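Side-chain contacts in CysE, serine acetyltransferase (Brucella abortus, PDB 4HZD), which probably transfers an acetyl group from acetyl-coenzyme A to the hydroxyl of L-serine, giving O-acetylserine for cysteine biosynthesis: residues E53-R58 / D110-L115; A25-A30 / A43-Q48; L81-E86 / A127-K132; I121-L126 / Y140-R145. All blocks are in the same frame, centred on the assembly; numbering follows the deposited sequence.

Contact 1. Residues E53-R58 / D110-L115; sequences EAVMHR and DPVLYL
Arg58 makes the polar part of this contact by giving a hydrogen bond from NE to Leu113 O, 2.8 Å long and nearly straight at 166°. The oxygen lies in the guanidinium plane, whereas NE stands 18° off the plane of the carbonyl. A water adds a second link, accepting from Arg58 NH2 and donating to Leu113 O, so this carbonyl is gripped by the guanidinium both directly and through solvent. The bend at chi2 (79°) turns an otherwise extended arginine chain along the end of the other helix. NH1 has a separate partner, a salt bridge to Asp67 of the second subunit. Arg58 thus links the end of helix 109-113 to a neighbouring subunit, within the N-terminal helical domain of the serine acetyltransferase fold, which in this family joins two trimers into a hexamer. The partial negative charge at the C-terminal end of helix 109-113 may add a little to its hold on the guanidinium.

Close nonbonded contacts fill in beside the hydrogen bond. Arg58 CG comes within 3.2 Å of Val112 O, which also accepts from His119 NE2, and Arg58 CD meets Leu113 CD2 at 4.2 Å.

The apolar part is one valine pair: Val55 CG2 and Val112 CG1 touch at 4.2 Å, the two side chains crossing at about a right angle. Trp87 and Phe118 pack on Val55, and Ile95 on Val112.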
loop_
_atom_site.group_PDB
_atom_site.type_symbol
_atom_site.label_atom_id
_atom_site.label_comp_id
_atom_site.label_asym_id
_atom_site.label_seq_id
_atom_site.Cartn_x
_atom_site.Cartn_y
_atom_site.Cartn_z
ATOM N N GLU A 53 15.946 18.442 1.842
ATOM C CA GLU A 53 14.774 17.815 1.238
ATOM C C GLU A 53 14.973 16.330 0.936
ATOM O O GLU A 53 14.054 15.552 1.146
ATOM C CB GLU A 53 14.282 18.595 0.028
ATOM C CG GLU A 53 13.491 19.836 0.420
ATOM C CD GLU A 53 13.329 20.784 -0.752
ATOM O OE1 GLU A 53 12.178 20.997 -1.179
ATOM O OE2 GLU A 53 14.364 21.294 -1.266
ATOM N N ALA A 54 16.164 15.933 0.486
ATOM C CA ALA A 54 16.466 14.499 0.337
ATOM C C ALA A 54 16.348 13.688 1.662
ATOM O O ALA A 54 15.798 12.560 1.647
ATOM C CB ALA A 54 17.866 14.308 -0.250
ATOM N N VAL A 55 16.940 14.228 2.741
ATOM C CA VAL A 55 16.977 13.598 4.093
ATOM C C VAL A 55 15.548 13.522 4.617
ATOM O O VAL A 55 15.086 12.433 5.028
ATOM C CB VAL A 55 17.927 14.369 5.106
ATOM C CG1 VAL A 55 17.789 13.912 6.571
ATOM C CG2 VAL A 55 19.395 14.237 4.697
ATOM N N MET A 56 14.829 14.635 4.556
ATOM C CA MET A 56 13.394 14.630 4.972
ATOM C C MET A 56 12.571 13.624 4.199
ATOM O O MET A 56 11.764 12.892 4.803
ATOM C CB MET A 56 12.759 16.022 4.846
ATOM C CG MET A 56 13.430 17.026 5.754
ATOM S SD MET A 56 12.761 18.695 5.742
ATOM C CE MET A 56 12.493 18.966 4.001
ATOM N N HIS A 57 12.775 13.577 2.874
ATOM C CA HIS A 57 12.080 12.616 2.040
ATOM C C HIS A 57 12.426 11.173 2.378
ATOM O O HIS A 57 11.525 10.357 2.579
ATOM C CB HIS A 57 12.329 12.876 0.568
ATOM C CG HIS A 57 11.739 11.830 -0.338
ATOM N ND1 HIS A 57 10.578 12.008 -0.987
ATOM C CD2 HIS A 57 12.199 10.587 -0.702
ATOM C CE1 HIS A 57 10.304 10.931 -1.737
ATOM N NE2 HIS A 57 11.289 10.054 -1.558
ATOM N N ARG A 58 13.715 10.836 2.424
ATOM C CA ARG A 58 14.122 9.483 2.837
ATOM C C ARG A 58 13.480 9.059 4.152
ATOM O O ARG A 58 12.876 7.958 4.255
ATOM C CB ARG A 58 15.640 9.391 2.972
ATOM C CG ARG A 58 16.114 7.995 3.370
ATOM C CD ARG A 58 16.110 7.091 2.138
ATOM N NE ARG A 58 16.075 5.659 2.422
ATOM C CZ ARG A 58 14.988 4.894 2.316
ATOM N NH1 ARG A 58 13.827 5.439 2.019
ATOM N NH2 ARG A 58 15.059 3.580 2.543
ATOM N N ASP A 110 25.868 7.231 1.999
ATOM C CA ASP A 110 25.554 6.012 2.767
ATOM C C ASP A 110 24.643 6.290 3.974
ATOM O O ASP A 110 23.619 5.637 4.106
ATOM C CB ASP A 110 26.820 5.179 3.138
ATOM C CG ASP A 110 27.580 4.672 1.904
ATOM O OD1 ASP A 110 26.962 4.430 0.854
ATOM O OD2 ASP A 110 28.811 4.550 1.960
ATOM N N PRO A 111 24.999 7.251 4.861
ATOM C CA PRO A 111 24.003 7.537 5.932
ATOM C C PRO A 111 22.639 8.078 5.437
ATOM O O PRO A 111 21.572 7.706 5.984
ATOM C CB PRO A 111 24.697 8.607 6.805
ATOM C CG PRO A 111 25.856 9.127 5.957
ATOM C CD PRO A 111 26.272 7.960 5.102
ATOM N N VAL A 112 22.681 8.963 4.448
ATOM C CA VAL A 112 21.464 9.572 3.935
ATOM C C VAL A 112 20.487 8.496 3.465
ATOM O O VAL A 112 19.287 8.515 3.824
ATOM C CB VAL A 112 21.780 10.562 2.808
ATOM C CG1 VAL A 112 20.486 11.067 2.173
ATOM C CG2 VAL A 112 22.602 11.716 3.371
ATOM N N LEU A 113 20.988 7.499 2.745
ATOM C CA LEU A 113 20.027 6.510 2.207
ATOM C C LEU A 113 19.780 5.308 3.095
ATOM O O LEU A 113 18.686 4.769 3.075
ATOM C CB LEU A 113 20.494 5.994 0.847
ATOM C CG LEU A 113 20.584 7.031 -0.251
ATOM C CD1 LEU A 113 21.231 6.301 -1.426
ATOM C CD2 LEU A 113 19.200 7.571 -0.601
ATOM N N TYR A 114 20.812 4.875 3.837
ATOM C CA TYR A 114 20.845 3.494 4.358
ATOM C C TYR A 114 20.851 3.339 5.883
ATOM O O TYR A 114 20.214 2.425 6.437
ATOM C CB TYR A 114 21.972 2.661 3.696
ATOM C CG TYR A 114 21.923 2.677 2.185
ATOM C CD1 TYR A 114 20.768 2.273 1.495
ATOM C CD2 TYR A 114 23.013 3.158 1.425
ATOM C CE1 TYR A 114 20.695 2.344 0.104
ATOM C CE2 TYR A 114 22.956 3.207 0.036
ATOM C CZ TYR A 114 21.802 2.773 -0.623
ATOM O OH TYR A 114 21.718 2.844 -1.997
ATOM N N LEU A 115 21.537 4.243 6.571
ATOM C CA LEU A 115 21.867 3.944 7.955
ATOM C C LEU A 115 20.798 4.420 8.933
ATOM O O LEU A 115 20.574 5.627 9.123
ATOM C CB LEU A 115 23.285 4.379 8.319
ATOM C CG LEU A 115 24.300 3.963 7.239
ATOM C CD1 LEU A 115 25.623 4.698 7.439
ATOM C CD2 LEU A 115 24.471 2.444 7.153
HETATM O O HOH W 1 17.299 1.813 3.245
#

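Contact 2. Residues A25-A30 / A43-Q48; sequences AEAEEA and ATILNQ
Ala27 presses its methyl against the branched flank of Ile45, with Ala27 CB 3.6 Å from Ile45 CG2. Ile45 CG2 lies opposite the backbone N about the first torsion, and CG1 (chi1 -58°) lies beside that N; both branches come close to the alanine methyl. Leu46 covers the same methyl from the next position, its CG 4.0 Å from Ala27 CB. Beyond it, Leu46 CD1 lies on the backbone of the facing helix rather than on a side chain, 3.7 Å from Glu28 CA and close to the peptide before it. Of the Glu28 side chain, CB alone joins in; the rest runs on extended, its carboxylate in a long, weak ion pair with Arg32.

No hydrogen bond crosses between the segments. Within 43-48, Gln48 NE2 reaches back to Ala43 O at 2.9 Å, bent to 146°, closing the chain over a wide pi-type turn. The same carbonyl also accepts from Gln75 of the third subunit. Ile45 also packs on Val112 and Leu113 of helix 109-113.

With alanine at the point of closest backbone approach, the CA atoms of Ala27 and Ile45 come within 6.8 Å. Helices 18-33 and 38-46, consecutive and joined by a short loop, thereby close a helical hairpin at the start of the serine acetyltransferase N-terminal domain.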
loop_
_atom_site.group_PDB
_atom_site.type_symbol
_atom_site.label_atom_id
_atom_site.label_comp_id
_atom_site.label_asym_id
_atom_site.label_seq_id
_atom_site.Cartn_x
_atom_site.Cartn_y
_atom_site.Cartn_z
ATOM N N ALA A 25 26.436 13.415 -7.153
ATOM C CA ALA A 25 27.290 12.666 -8.082
ATOM C C ALA A 25 27.233 11.143 -7.838
ATOM O O ALA A 25 27.137 10.324 -8.782
ATOM C CB ALA A 25 28.716 13.177 -7.980
ATOM N N GLU A 26 27.330 10.761 -6.570
ATOM C CA GLU A 26 27.269 9.349 -6.157
ATOM C C GLU A 26 25.915 8.726 -6.533
ATOM O O GLU A 26 25.854 7.556 -6.935
ATOM C CB GLU A 26 27.530 9.218 -4.644
ATOM C CG GLU A 26 28.991 9.432 -4.174
ATOM C CD GLU A 26 29.105 9.908 -2.709
ATOM O OE1 GLU A 26 28.109 9.866 -1.952
ATOM O OE2 GLU A 26 30.203 10.359 -2.285
ATOM N N ALA A 27 24.826 9.494 -6.402
ATOM C CA ALA A 27 23.506 8.960 -6.716
ATOM C C ALA A 27 23.351 8.762 -8.211
ATOM O O ALA A 27 22.764 7.778 -8.657
ATOM C CB ALA A 27 22.379 9.838 -6.155
ATOM N N GLU A 28 23.889 9.686 -8.998
ATOM C CA GLU A 28 23.739 9.552 -10.437
ATOM C C GLU A 28 24.555 8.379 -10.981
ATOM O O GLU A 28 24.100 7.657 -11.856
ATOM C CB GLU A 28 24.160 10.821 -11.150
ATOM C CG GLU A 28 23.740 10.774 -12.608
ATOM C CD GLU A 28 24.080 12.048 -13.332
ATOM O OE1 GLU A 28 24.396 13.062 -12.653
ATOM O OE2 GLU A 28 24.026 12.031 -14.574
ATOM N N GLU A 29 25.772 8.224 -10.457
ATOM C CA GLU A 29 26.652 7.161 -10.887
ATOM C C GLU A 29 26.055 5.794 -10.541
ATOM O O GLU A 29 26.145 4.848 -11.337
ATOM C CB GLU A 29 28.031 7.358 -10.280
ATOM C CG GLU A 29 29.142 6.815 -11.160
ATOM C CD GLU A 29 29.214 7.477 -12.542
ATOM O OE1 GLU A 29 28.673 8.597 -12.760
ATOM O OE2 GLU A 29 29.836 6.857 -13.430
ATOM N N ALA A 30 25.412 5.727 -9.370
ATOM C CA ALA A 30 24.736 4.531 -8.895
ATOM C C ALA A 30 23.618 4.128 -9.832
ATOM O O ALA A 30 23.409 2.939 -10.075
ATOM C CB ALA A 30 24.187 4.748 -7.479
ATOM N N ALA A 43 13.952 9.857 -6.920
ATOM C CA ALA A 43 12.896 10.405 -6.057
ATOM C C ALA A 43 13.483 10.834 -4.721
ATOM O O ALA A 43 12.972 11.775 -4.069
ATOM C CB ALA A 43 11.804 9.386 -5.844
ATOM N N THR A 44 14.544 10.148 -4.285
ATOM C CA THR A 44 15.095 10.531 -2.993
ATOM C C THR A 44 16.251 11.541 -3.022
ATOM O O THR A 44 16.381 12.302 -2.083
ATOM C CB THR A 44 15.224 9.406 -1.896
ATOM O OG1 THR A 44 16.474 9.455 -1.174
ATOM C CG2 THR A 44 14.707 8.043 -2.278
ATOM N N ILE A 45 17.074 11.522 -4.073
ATOM C CA ILE A 45 18.199 12.451 -4.167
ATOM C C ILE A 45 18.063 13.368 -5.396
ATOM O O ILE A 45 18.027 14.582 -5.258
ATOM C CB ILE A 45 19.535 11.686 -4.343
ATOM C CG1 ILE A 45 19.806 10.692 -3.185
ATOM C CG2 ILE A 45 20.686 12.643 -4.633
ATOM C CD1 ILE A 45 20.109 11.322 -1.844
ATOM N N LEU A 46 18.056 12.773 -6.594
ATOM C CA LEU A 46 18.358 13.555 -7.807
ATOM C C LEU A 46 17.274 14.588 -8.173
ATOM O O LEU A 46 17.595 15.654 -8.658
ATOM C CB LEU A 46 18.766 12.649 -8.961
ATOM C CG LEU A 46 20.150 12.037 -8.697
ATOM C CD1 LEU A 46 20.408 10.817 -9.543
ATOM C CD2 LEU A 46 21.266 13.060 -8.898
ATOM N N ASN A 47 16.010 14.291 -7.898
ATOM C CA ASN A 47 14.944 15.272 -8.107
ATOM C C ASN A 47 14.854 16.323 -6.987
ATOM O O ASN A 47 14.053 17.244 -7.105
ATOM C CB ASN A 47 13.539 14.620 -8.234
ATOM C CG ASN A 47 13.387 13.731 -9.456
ATOM O OD1 ASN A 47 14.166 13.818 -10.391
ATOM N ND2 ASN A 47 12.362 12.869 -9.448
ATOM N N GLN A 48 15.600 16.157 -5.888
ATOM C CA GLN A 48 15.449 17.055 -4.748
ATOM C C GLN A 48 16.318 18.282 -4.987
ATOM O O GLN A 48 17.425 18.165 -5.518
ATOM C CB GLN A 48 15.858 16.349 -3.438
ATOM C CG GLN A 48 15.071 15.066 -3.160
ATOM C CD GLN A 48 13.662 15.332 -2.658
ATOM O OE1 GLN A 48 13.305 16.470 -2.365
ATOM N NE2 GLN A 48 12.861 14.281 -2.535
#

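Contact 3. Residues L81-E86 / A127-K132; sequences LEANPE and AHWLYK
Asn84 ND2 is held between a carbonyl and a ring: it donates a hydrogen bond to Met80 O, four residues back, in the last turn of helix 70-83, and at the same time sits over one face of the Trp129 indole. It lies 3.1 Å above the ring plane, offset toward the rim on the five-membered side, where Trp129 CD1 is its nearest atom. The amide stands almost upright on the indole, the two planes 85° apart, an arrangement resembling an amide-aromatic N-H contact. Trp129 NE1 is also near ND2, but both are donors and no hydrogen bond joins them. With CG opposite the backbone N (chi1 -179°), Trp129 swings its indole out from the helix toward the asparagine.

Asn84 is the first residue to leave helix 70-83, and its backbone N makes a weak bond to Leu81 O. The contact therefore sets the C-terminal end of helix 70-83 against the side of helix 116-132, both in the all-helical part that precedes the left-handed beta-helix. Next to Trp129, His128 ND1 binds Pro156 O near the start of that beta-helix.

Ala83 supplies the apolar half: its CB approaches Trp129 CZ2 to 3.4 Å, a tight fit that meets the ring obliquely. Thr79 and Met80 of the same helix also touch the indole.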
loop_
_atom_site.group_PDB
_atom_site.type_symbol
_atom_site.label_atom_id
_atom_site.label_comp_id
_atom_site.label_asym_id
_atom_site.label_seq_id
_atom_site.Cartn_x
_atom_site.Cartn_y
_atom_site.Cartn_z
ATOM N N LEU A 81 12.311 22.398 9.824
ATOM C CA LEU A 81 13.450 23.087 9.202
ATOM C C LEU A 81 13.242 24.607 9.127
ATOM O O LEU A 81 14.143 25.394 9.434
ATOM C CB LEU A 81 13.699 22.528 7.804
ATOM C CG LEU A 81 14.712 23.246 6.918
ATOM C CD1 LEU A 81 16.087 23.269 7.591
ATOM C CD2 LEU A 81 14.740 22.630 5.511
ATOM N N GLU A 82 12.040 25.018 8.737
ATOM C CA GLU A 82 11.695 26.432 8.665
ATOM C C GLU A 82 11.837 27.107 10.020
ATOM O O GLU A 82 12.376 28.202 10.090
ATOM C CB GLU A 82 10.291 26.603 8.087
ATOM C CG GLU A 82 9.900 28.030 7.726
ATOM C CD GLU A 82 8.440 28.115 7.293
ATOM O OE1 GLU A 82 7.687 27.119 7.502
ATOM O OE2 GLU A 82 8.038 29.164 6.744
ATOM N N ALA A 83 11.379 26.454 11.090
ATOM C CA ALA A 83 11.536 26.968 12.448
ATOM C C ALA A 83 12.953 26.769 13.024
ATOM O O ALA A 83 13.317 27.464 13.944
ATOM C CB ALA A 83 10.510 26.341 13.384
ATOM N N ASN A 84 13.719 25.802 12.511
ATOM C CA ASN A 84 15.069 25.477 13.055
ATOM C C ASN A 84 16.112 25.423 11.968
ATOM O O ASN A 84 16.551 24.323 11.580
ATOM C CB ASN A 84 15.058 24.155 13.813
ATOM C CG ASN A 84 14.036 24.147 14.920
ATOM O OD1 ASN A 84 14.284 24.652 16.018
ATOM N ND2 ASN A 84 12.841 23.637 14.615
ATOM N N PRO A 85 16.508 26.612 11.455
ATOM C CA PRO A 85 17.471 26.710 10.359
ATOM C C PRO A 85 18.802 26.029 10.635
ATOM O O PRO A 85 19.485 25.617 9.692
ATOM C CB PRO A 85 17.693 28.238 10.178
ATOM C CG PRO A 85 16.727 28.910 11.074
ATOM C CD PRO A 85 16.186 27.928 12.052
ATOM N N GLU A 86 19.186 25.927 11.902
ATOM C CA GLU A 86 20.442 25.272 12.277
ATOM C C GLU A 86 20.438 23.775 11.901
ATOM O O GLU A 86 21.494 23.146 11.837
ATOM C CB GLU A 86 20.703 25.423 13.781
ATOM C CG GLU A 86 19.645 24.739 14.637
ATOM C CD GLU A 86 18.532 25.710 15.041
ATOM O OE1 GLU A 86 18.131 26.606 14.231
ATOM O OE2 GLU A 86 18.059 25.582 16.190
ATOM N N ALA A 127 10.827 14.955 16.437
ATOM C CA ALA A 127 9.994 14.651 17.609
ATOM C C ALA A 127 10.217 15.621 18.784
ATOM O O ALA A 127 9.272 16.021 19.486
ATOM C CB ALA A 127 10.225 13.194 18.045
ATOM N N HIS A 128 11.470 15.982 19.003
ATOM C CA HIS A 128 11.878 16.846 20.127
ATOM C C HIS A 128 11.292 18.246 19.960
ATOM O O HIS A 128 10.719 18.815 20.888
ATOM C CB HIS A 128 13.416 16.889 20.242
ATOM C CG HIS A 128 13.924 17.742 21.397
ATOM N ND1 HIS A 128 13.827 17.354 22.696
ATOM C CD2 HIS A 128 14.561 19.001 21.407
ATOM C CE1 HIS A 128 14.359 18.316 23.490
ATOM N NE2 HIS A 128 14.806 19.319 22.699
ATOM N N TRP A 129 11.460 18.800 18.772
ATOM C CA TRP A 129 10.843 20.076 18.422
ATOM C C TRP A 129 9.304 20.072 18.612
ATOM O O TRP A 129 8.712 20.984 19.262
ATOM C CB TRP A 129 11.260 20.443 16.988
ATOM C CG TRP A 129 10.682 21.760 16.535
ATOM C CD1 TRP A 129 10.976 23.042 17.023
ATOM C CD2 TRP A 129 9.617 21.962 15.553
ATOM N NE1 TRP A 129 10.208 23.985 16.380
ATOM C CE2 TRP A 129 9.371 23.405 15.501
ATOM C CE3 TRP A 129 8.866 21.117 14.736
ATOM C CZ2 TRP A 129 8.420 23.948 14.660
ATOM C CZ3 TRP A 129 7.924 21.675 13.876
ATOM C CH2 TRP A 129 7.710 23.058 13.837
ATOM N N LEU A 130 8.643 19.055 18.034
ATOM C CA LEU A 130 7.184 18.886 18.171
ATOM C C LEU A 130 6.773 18.850 19.637
ATOM O O LEU A 130 5.793 19.491 20.021
ATOM C CB LEU A 130 6.706 17.586 17.460
ATOM C CG LEU A 130 6.834 17.698 15.937
ATOM C CD1 LEU A 130 6.491 16.387 15.270
ATOM C CD2 LEU A 130 5.929 18.794 15.378
ATOM N N TYR A 131 7.532 18.098 20.448
ATOM C CA TYR A 131 7.228 17.915 21.880
ATOM C C TYR A 131 7.281 19.278 22.588
ATOM O O TYR A 131 6.351 19.632 23.317
ATOM C CB TYR A 131 8.197 16.906 22.501
ATOM C CG TYR A 131 7.931 16.479 23.938
ATOM C CD1 TYR A 131 6.957 15.527 24.245
ATOM C CD2 TYR A 131 8.663 17.030 24.994
ATOM C CE1 TYR A 131 6.728 15.140 25.551
ATOM C CE2 TYR A 131 8.448 16.634 26.317
ATOM C CZ TYR A 131 7.484 15.691 26.584
ATOM O OH TYR A 131 7.299 15.269 27.895
ATOM N N LYS A 132 8.313 20.063 22.287
ATOM C CA LYS A 132 8.479 21.412 22.891
ATOM C C LYS A 132 7.379 22.367 22.424
ATOM O O LYS A 132 7.075 23.351 23.098
ATOM C CB LYS A 132 9.848 22.027 22.537
ATOM C CG LYS A 132 11.057 21.411 23.224
ATOM C CD LYS A 132 12.351 21.593 22.410
ATOM C CE LYS A 132 12.292 22.643 21.274
ATOM N NZ LYS A 132 13.520 22.755 20.389
#

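Contact 4. Residues I121-L126 / Y140-R145; sequences IQTHRL and YYLQSR
A buried, wholly apolar helix-helix contact joins helices 116-132 and 136-149, consecutive helices linked by a short turn, the second of which leads into the left-handed beta-helix. Its centre is Leu142, which sends one methyl to each of two residues on the other helix. Leu142 CD1 meets the branch carbon Leu126 CG at 3.6 Å and leans against Leu126 CD2 at 3.8 Å. The two leucines cross at about a right angle, a methyl of Leu142 lying against the fork of Leu126. Leu126, with CG opposite its backbone N (chi1 -180°), holds that fork out toward helix 136-149, where Leu142 CD1 meets it.

Thr123, one turn before Leu126, takes the second methyl more loosely, with Thr123 CG2 4.2 Å from Leu142 CD2. Its hydroxyl turns to its own helix and bonds to His119 O, leaving the methyl to face the leucine. The backbones come nearest here, the CA atoms of Thr123 and Leu142 being 7.0 Å apart.

Other helices complete the surroundings. Phe77 and Met80 cover Leu126, Leu73 packs on Leu142, and Ile59 and Leu63 reach Thr123. Elsewhere on helix 136-149, Tyr140 and Tyr141 make edge-to-face contacts with Tyr105 and Phe40 of the fifth subunit.

With no hydrogen bond or charge pair between the segments, what holds them together is the fit of aliphatic surfaces and their removal from water, while the hydroxyl of Thr123, beside the methyl that touches Leu142, is satisfied within its own helix.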
loop_
_atom_site.group_PDB
_atom_site.type_symbol
_atom_site.label_atom_id
_atom_site.label_comp_id
_atom_site.label_asym_id
_atom_site.label_seq_id
_atom_site.Cartn_x
_atom_site.Cartn_y
_atom_site.Cartn_z
ATOM N N ILE A 121 18.348 9.661 14.336
ATOM C CA ILE A 121 18.765 10.890 15.002
ATOM C C ILE A 121 17.889 12.067 14.558
ATOM O O ILE A 121 17.396 12.855 15.393
ATOM C CB ILE A 121 20.243 11.211 14.739
ATOM C CG1 ILE A 121 21.157 10.284 15.538
ATOM C CG2 ILE A 121 20.583 12.631 15.172
ATOM C CD1 ILE A 121 22.555 10.244 14.929
ATOM N N GLN A 122 17.703 12.189 13.249
ATOM C CA GLN A 122 16.911 13.305 12.696
ATOM C C GLN A 122 15.434 13.154 13.046
ATOM O O GLN A 122 14.734 14.143 13.301
ATOM C CB GLN A 122 17.134 13.459 11.183
ATOM C CG GLN A 122 18.575 13.292 10.726
ATOM C CD GLN A 122 19.582 14.092 11.573
ATOM O OE1 GLN A 122 19.250 15.146 12.147
ATOM N NE2 GLN A 122 20.810 13.615 11.625
ATOM N N THR A 123 14.965 11.915 13.115
ATOM C CA THR A 123 13.591 11.655 13.562
ATOM C C THR A 123 13.435 12.137 14.989
ATOM O O THR A 123 12.473 12.833 15.283
ATOM C CB THR A 123 13.167 10.162 13.451
ATOM O OG1 THR A 123 13.302 9.729 12.108
ATOM C CG2 THR A 123 11.703 10.001 13.862
ATOM N N HIS A 124 14.432 11.880 15.861
ATOM C CA HIS A 124 14.362 12.452 17.196
ATOM C C HIS A 124 14.341 13.965 17.212
ATOM O O HIS A 124 13.584 14.570 17.972
ATOM C CB HIS A 124 15.512 12.029 18.095
ATOM C CG HIS A 124 15.495 12.773 19.407
ATOM N ND1 HIS A 124 14.520 12.581 20.330
ATOM C CD2 HIS A 124 16.290 13.822 19.880
ATOM C CE1 HIS A 124 14.732 13.409 21.373
ATOM N NE2 HIS A 124 15.804 14.171 21.090
ATOM N N ARG A 125 15.205 14.584 16.418
ATOM C CA ARG A 125 15.227 16.043 16.322
ATOM C C ARG A 125 13.820 16.582 15.980
ATOM O O ARG A 125 13.355 17.554 16.568
ATOM C CB ARG A 125 16.257 16.476 15.271
ATOM C CG ARG A 125 17.683 16.061 15.630
ATOM C CD ARG A 125 18.765 16.908 14.954
ATOM N NE ARG A 125 20.086 16.238 14.993
ATOM C CZ ARG A 125 20.865 16.169 16.081
ATOM N NH1 ARG A 125 20.454 16.682 17.249
ATOM N NH2 ARG A 125 22.043 15.572 16.013
ATOM N N LEU A 126 13.149 15.940 15.030
ATOM C CA LEU A 126 11.773 16.318 14.673
ATOM C C LEU A 126 10.843 16.155 15.867
ATOM O O LEU A 126 10.141 17.092 16.240
ATOM C CB LEU A 126 11.249 15.484 13.485
ATOM C CG LEU A 126 9.798 15.818 13.035
ATOM C CD1 LEU A 126 9.652 17.339 12.830
ATOM C CD2 LEU A 126 9.404 15.023 11.775
ATOM N N TYR A 140 5.104 11.571 20.248
ATOM C CA TYR A 140 5.067 10.178 20.706
ATOM C C TYR A 140 4.873 9.240 19.521
ATOM O O TYR A 140 5.420 8.123 19.488
ATOM C CB TYR A 140 3.945 9.930 21.724
ATOM C CG TYR A 140 4.094 10.611 23.074
ATOM C CD1 TYR A 140 5.356 10.806 23.676
ATOM C CD2 TYR A 140 2.957 11.046 23.767
ATOM C CE1 TYR A 140 5.454 11.440 24.925
ATOM C CE2 TYR A 140 3.056 11.664 25.000
ATOM C CZ TYR A 140 4.291 11.862 25.579
ATOM O OH TYR A 140 4.327 12.489 26.815
ATOM N N TYR A 141 4.100 9.694 18.535
ATOM C CA TYR A 141 3.904 8.904 17.344
ATOM C C TYR A 141 5.235 8.666 16.634
ATOM O O TYR A 141 5.518 7.560 16.172
ATOM C CB TYR A 141 2.846 9.518 16.373
ATOM C CG TYR A 141 2.678 8.638 15.186
ATOM C CD1 TYR A 141 1.858 7.508 15.247
ATOM C CD2 TYR A 141 3.420 8.852 14.016
ATOM C CE1 TYR A 141 1.735 6.658 14.166
ATOM C CE2 TYR A 141 3.298 7.991 12.924
ATOM C CZ TYR A 141 2.467 6.894 13.015
ATOM O OH TYR A 141 2.317 6.023 11.969
ATOM N N LEU A 142 6.025 9.709 16.459
ATOM C CA LEU A 142 7.326 9.535 15.843
ATOM C C LEU A 142 8.258 8.603 16.675
ATOM O O LEU A 142 8.941 7.698 16.128
ATOM C CB LEU A 142 7.983 10.928 15.680
ATOM C CG LEU A 142 7.365 11.807 14.576
ATOM C CD1 LEU A 142 7.889 13.232 14.735
ATOM C CD2 LEU A 142 7.698 11.228 13.209
ATOM N N GLN A 143 8.290 8.820 17.988
ATOM C CA GLN A 143 9.067 7.969 18.908
ATOM C C GLN A 143 8.662 6.502 18.728
ATOM O O GLN A 143 9.515 5.623 18.630
ATOM C CB GLN A 143 8.848 8.356 20.380
ATOM C CG GLN A 143 9.505 7.384 21.366
ATOM C CD GLN A 143 9.055 7.595 22.813
ATOM O OE1 GLN A 143 8.093 8.325 23.072
ATOM N NE2 GLN A 143 9.777 6.996 23.758
ATOM N N SER A 144 7.359 6.283 18.635
ATOM C CA SER A 144 6.782 4.947 18.482
ATOM C C SER A 144 7.160 4.343 17.165
ATOM O O SER A 144 7.578 3.156 17.087
ATOM C CB SER A 144 5.239 5.004 18.609
ATOM O OG SER A 144 4.690 3.724 18.343
ATOM N N ARG A 145 7.026 5.136 16.103
ATOM C CA ARG A 145 7.387 4.639 14.788
ATOM C C ARG A 145 8.908 4.399 14.658
ATOM O O ARG A 145 9.356 3.401 14.070
ATOM C CB ARG A 145 6.860 5.605 13.715
ATOM C CG ARG A 145 6.954 5.018 12.339
ATOM C CD ARG A 145 5.778 4.097 11.994
ATOM N NE ARG A 145 6.022 3.744 10.614
ATOM C CZ ARG A 145 6.051 2.525 10.111
ATOM N NH1 ARG A 145 5.774 1.456 10.846
ATOM N NH2 ARG A 145 6.326 2.395 8.836
#

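How the contacts relate
Contacts 1 and 4 are buried, contact 2 is partly so, and contact 3 lies at the surface. Contacts 3 and 4 both use helix 116-132 and meet where Leu130 CD1 touches Leu142 CD1 at 3.5 Å; contact 1 reaches contact 4 through Val55 and Gln122. Contact 2 adjoins contact 1, with Ala54 of one against Thr44 of the other, but stays well apart from contacts 3 and 4. Burial does not dictate the chemistry: contact 4 is aliphatic throughout, whereas equally buried contact 1 depends on an arginine tied to another subunit. Contact 2 packs small and branched aliphatics, and contact 3 sets an amide on an indole.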